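Putative isochorismatase (Streptomyces avermitilis, PDB 3KL2) is of unknown function but probably acts as a hydrolase of the isochorismatase-like cysteine hydrolase family. Local coordinates at residues 28-33 and 59-64; 67-70 and 74-77. All blocks are in the same frame, centred on the assembly; numbering follows the deposited sequence.

Contact 1: residues 28-33 and 59-64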
# COMPACT_ATOMS: atom_id res chain seq x y z
N ILE A 28 -10.84 5.51 17.78
CA ILE A 28 -11.43 6.75 17.32
C ILE A 28 -10.27 7.37 16.56
O ILE A 28 -9.16 7.35 17.05
CB ILE A 28 -11.91 7.64 18.51
CG1 ILE A 28 -12.87 6.86 19.44
CG2 ILE A 28 -12.60 8.91 17.99
CD1 ILE A 28 -14.25 6.50 18.80
N VAL A 29 -10.49 7.83 15.34
CA VAL A 29 -9.44 8.43 14.53
C VAL A 29 -9.90 9.85 14.16
O VAL A 29 -10.92 10.01 13.49
CB VAL A 29 -9.18 7.60 13.28
CG1 VAL A 29 -8.05 8.18 12.51
CG2 VAL A 29 -8.92 6.08 13.67
N LEU A 30 -9.15 10.85 14.64
CA LEU A 30 -9.49 12.27 14.53
C LEU A 30 -8.61 12.99 13.51
O LEU A 30 -7.41 13.17 13.73
CB LEU A 30 -9.28 12.94 15.88
CG LEU A 30 -10.14 12.34 17.01
CD1 LEU A 30 -9.85 13.08 18.35
CD2 LEU A 30 -11.66 12.35 16.62
N ILE A 31 -9.20 13.40 12.40
CA ILE A 31 -8.41 13.86 11.28
C ILE A 31 -8.36 15.36 11.32
O ILE A 31 -9.40 16.01 11.17
CB ILE A 31 -8.98 13.42 9.93
CG1 ILE A 31 -9.06 11.90 9.85
CG2 ILE A 31 -8.10 13.96 8.78
CD1 ILE A 31 -9.64 11.36 8.52
N GLU A 32 -7.15 15.89 11.48
CA GLU A 32 -6.88 17.30 11.34
C GLU A 32 -7.67 18.26 12.23
O GLU A 32 -8.03 19.37 11.81
CB GLU A 32 -7.01 17.68 9.87
CG GLU A 32 -5.75 17.26 9.10
CD GLU A 32 -6.02 16.84 7.69
OE1 GLU A 32 -5.30 15.92 7.24
OE2 GLU A 32 -6.96 17.40 7.06
N TYR A 33 -7.88 17.88 13.49
CA TYR A 33 -8.44 18.84 14.40
C TYR A 33 -7.36 19.83 14.85
O TYR A 33 -7.04 19.87 16.03
CB TYR A 33 -9.05 18.16 15.59
CG TYR A 33 -10.36 17.46 15.32
CD1 TYR A 33 -11.57 18.04 15.65
CD2 TYR A 33 -10.38 16.19 14.76
CE1 TYR A 33 -12.78 17.35 15.45
CE2 TYR A 33 -11.56 15.52 14.53
CZ TYR A 33 -12.75 16.10 14.89
OH TYR A 33 -13.89 15.37 14.66
N ALA A 59 -17.82 20.42 19.61
CA ALA A 59 -18.35 19.93 20.88
C ALA A 59 -18.76 18.48 20.78
O ALA A 59 -18.63 17.71 21.74
CB ALA A 59 -19.55 20.81 21.36
N ASN A 60 -19.26 18.07 19.63
CA ASN A 60 -19.75 16.70 19.49
C ASN A 60 -18.56 15.71 19.53
O ASN A 60 -18.66 14.62 20.06
CB ASN A 60 -20.52 16.52 18.17
CG ASN A 60 -21.86 17.22 18.15
OD1 ASN A 60 -22.60 17.22 19.13
ND2 ASN A 60 -22.19 17.77 16.99
N THR A 61 -17.45 16.11 18.94
CA THR A 61 -16.26 15.27 18.93
C THR A 61 -15.76 15.10 20.36
O THR A 61 -15.44 13.98 20.78
CB THR A 61 -15.15 15.85 18.04
OG1 THR A 61 -15.67 16.12 16.74
CG2 THR A 61 -13.99 14.85 17.91
N VAL A 62 -15.75 16.21 21.11
CA VAL A 62 -15.31 16.20 22.51
C VAL A 62 -16.12 15.19 23.29
O VAL A 62 -15.56 14.34 23.95
CB VAL A 62 -15.35 17.58 23.16
CG1 VAL A 62 -15.03 17.50 24.67
CG2 VAL A 62 -14.37 18.50 22.46
N ALA A 63 -17.44 15.24 23.17
CA ALA A 63 -18.29 14.30 23.86
C ALA A 63 -18.04 12.84 23.43
O ALA A 63 -18.29 11.91 24.21
CB ALA A 63 -19.75 14.67 23.66
N VAL A 64 -17.55 12.61 22.22
CA VAL A 64 -17.34 11.25 21.76
C VAL A 64 -15.98 10.77 22.27
O VAL A 64 -15.80 9.59 22.61
CB VAL A 64 -17.41 11.09 20.23
CG1 VAL A 64 -17.01 9.68 19.83
CG2 VAL A 64 -18.81 11.40 19.69
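The hydroxyl end of the Y33 ring overlaps the forked end of T61, touching both branches at once. Y33 OH gives its proton to T61 OG1 at 2.8 Å. The methyl sits beside the same ring end, with T61 CG2 3.5 Å from Y33 CZ; the tyrosine comes from the strand side, the threonine from the helix. What sets the threonine's fork is its torsion (chi1 -53°): OG1 lies beside the backbone N, where it can donate to M57 O one turn earlier in the helix, while CG2 stands anti to that N and faces the strand. The buried hydroxyl is therefore gripped by two bonds, accepting from Y33 and donating to M57 O.

This is helix 57-71 of a beta-alpha-beta crossover lying against strand 26-31, an inner strand of the parallel sheet of an isochorismatase-like alpha/beta fold. Further back along the strand the contact turns wholly apolar. L30 CD2 runs alongside T61 CG2, 3.7 Å away. One helical turn on, I28 CD1 meets V64 CG1 more loosely, at 4.3 Å. V64 also packs against S211 and V214 of helix 211-218, whereas T61 and Y33 both rest on C185 of strand 178-187.

Contact 2: residues 67-70 and 74-77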
# COMPACT_ATOMS: atom_id res chain seq x y z
N ALA A 67 -16.36 9.93 26.05
CA ALA A 67 -16.96 8.61 26.21
C ALA A 67 -15.99 7.49 25.81
O ALA A 67 -15.99 6.41 26.40
CB ALA A 67 -18.24 8.49 25.45
N ALA A 68 -15.17 7.76 24.81
CA ALA A 68 -14.20 6.78 24.31
C ALA A 68 -13.20 6.44 25.41
O ALA A 68 -13.04 5.27 25.75
CB ALA A 68 -13.50 7.31 23.08
N ARG A 69 -12.57 7.45 26.00
CA ARG A 69 -11.68 7.23 27.14
C ARG A 69 -12.37 6.39 28.22
O ARG A 69 -11.85 5.33 28.61
CB ARG A 69 -11.15 8.55 27.73
CG ARG A 69 -10.40 9.42 26.71
CD ARG A 69 -9.24 10.23 27.31
NE ARG A 69 -8.33 10.76 26.27
CZ ARG A 69 -8.42 11.97 25.71
NH1 ARG A 69 -9.38 12.84 26.06
NH2 ARG A 69 -7.54 12.35 24.80
N GLN A 70 -13.55 6.83 28.67
CA GLN A 70 -14.29 6.09 29.71
C GLN A 70 -14.38 4.59 29.38
O GLN A 70 -14.24 3.78 30.27
CB GLN A 70 -15.70 6.66 29.97
N PRO A 74 -8.78 3.42 22.23
CA PRO A 74 -7.69 4.24 21.75
C PRO A 74 -8.20 5.42 20.92
O PRO A 74 -9.05 5.25 20.04
CB PRO A 74 -6.89 3.29 20.88
CG PRO A 74 -7.20 1.94 21.43
CD PRO A 74 -8.59 2.00 21.91
N ILE A 75 -7.73 6.61 21.28
CA ILE A 75 -7.97 7.82 20.53
C ILE A 75 -6.70 8.03 19.72
O ILE A 75 -5.64 8.06 20.28
CB ILE A 75 -8.16 9.00 21.49
CG1 ILE A 75 -9.23 8.68 22.58
CG2 ILE A 75 -8.51 10.23 20.75
CD1 ILE A 75 -10.61 8.18 22.08
N MET A 76 -6.82 8.17 18.40
CA MET A 76 -5.67 8.38 17.50
C MET A 76 -5.81 9.71 16.73
O MET A 76 -6.77 9.87 16.01
CB MET A 76 -5.64 7.26 16.50
CG MET A 76 -5.41 5.89 17.12
SD MET A 76 -5.09 4.65 15.90
CE MET A 76 -5.03 3.29 17.02
N HIS A 77 -4.85 10.63 16.86
CA HIS A 77 -4.92 11.94 16.20
C HIS A 77 -4.11 11.92 14.93
O HIS A 77 -2.98 11.45 14.91
CB HIS A 77 -4.33 13.05 17.09
CG HIS A 77 -5.05 13.27 18.39
ND1 HIS A 77 -6.17 14.06 18.51
CD2 HIS A 77 -4.75 12.85 19.65
CE1 HIS A 77 -6.55 14.10 19.78
NE2 HIS A 77 -5.70 13.38 20.49
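I75 is the strand residue that both helix side chains meet, A68 by apolar packing and R69 by a loose approach. In the apolar pair, A68 and I75 face each other between helix and strand, the alanine methyl directed toward the strand, where the delta carbon of I75 comes nearest. A68 CB and I75 CD1 are modelled closer than two carbons can sit, so their exact spacing is doubtful, although the pairing itself is plain. I75 reaches the helix through its longer branch, because chi1 of -51° swings CG1 beside the backbone N and leaves CG2 anti to that N. The CA atoms of A68 and I75 lie 7.4 Å apart, a spacing consistent with the small alanine facing the strand.

The second kind of contact sets a polar chain beside an apolar one. R69 extends alongside the same isoleucine, with R69 NE 4.3 Å from I75 CG1.

The polar ends find their partner outside the two segments, in D125. R69 NH2 forms a salt bridge with D125 OD2, and H77 NE2 is hydrogen-bonded to that same carboxylate oxygen. D125 thus joins the helix residue and the strand residue, whose own R69 NH2 and H77 NE2 atoms stay 4.8 Å apart, and it probably helps hold the R69 side chain on the strand side.

Strand 75-78 runs between strands 26-31 and 126-127 of the parallel sheet, M76 turns to helix 142-149, and A67, on the helix, packs against helix 211-218.

Overall arrangement
From the N terminus, strand 26-31 comes first, and the chain then passes through helices 35-38 and 45-55 before helix 57-71 returns to lie on it, which closes contact 1. The same helix runs on to its C-terminal end, where a short connection of three residues leads into strand 75-78 and contact 2 closes a short loop. The two are in series, neither enclosing nor crossing the other, with centres about 9 Å apart. I28 joins them: its backbone pairs with P74 and M76, and its CG1 packs on A68 and I75. Together they fix one helix across two neighbouring parallel strands, completing a beta-alpha-beta unit.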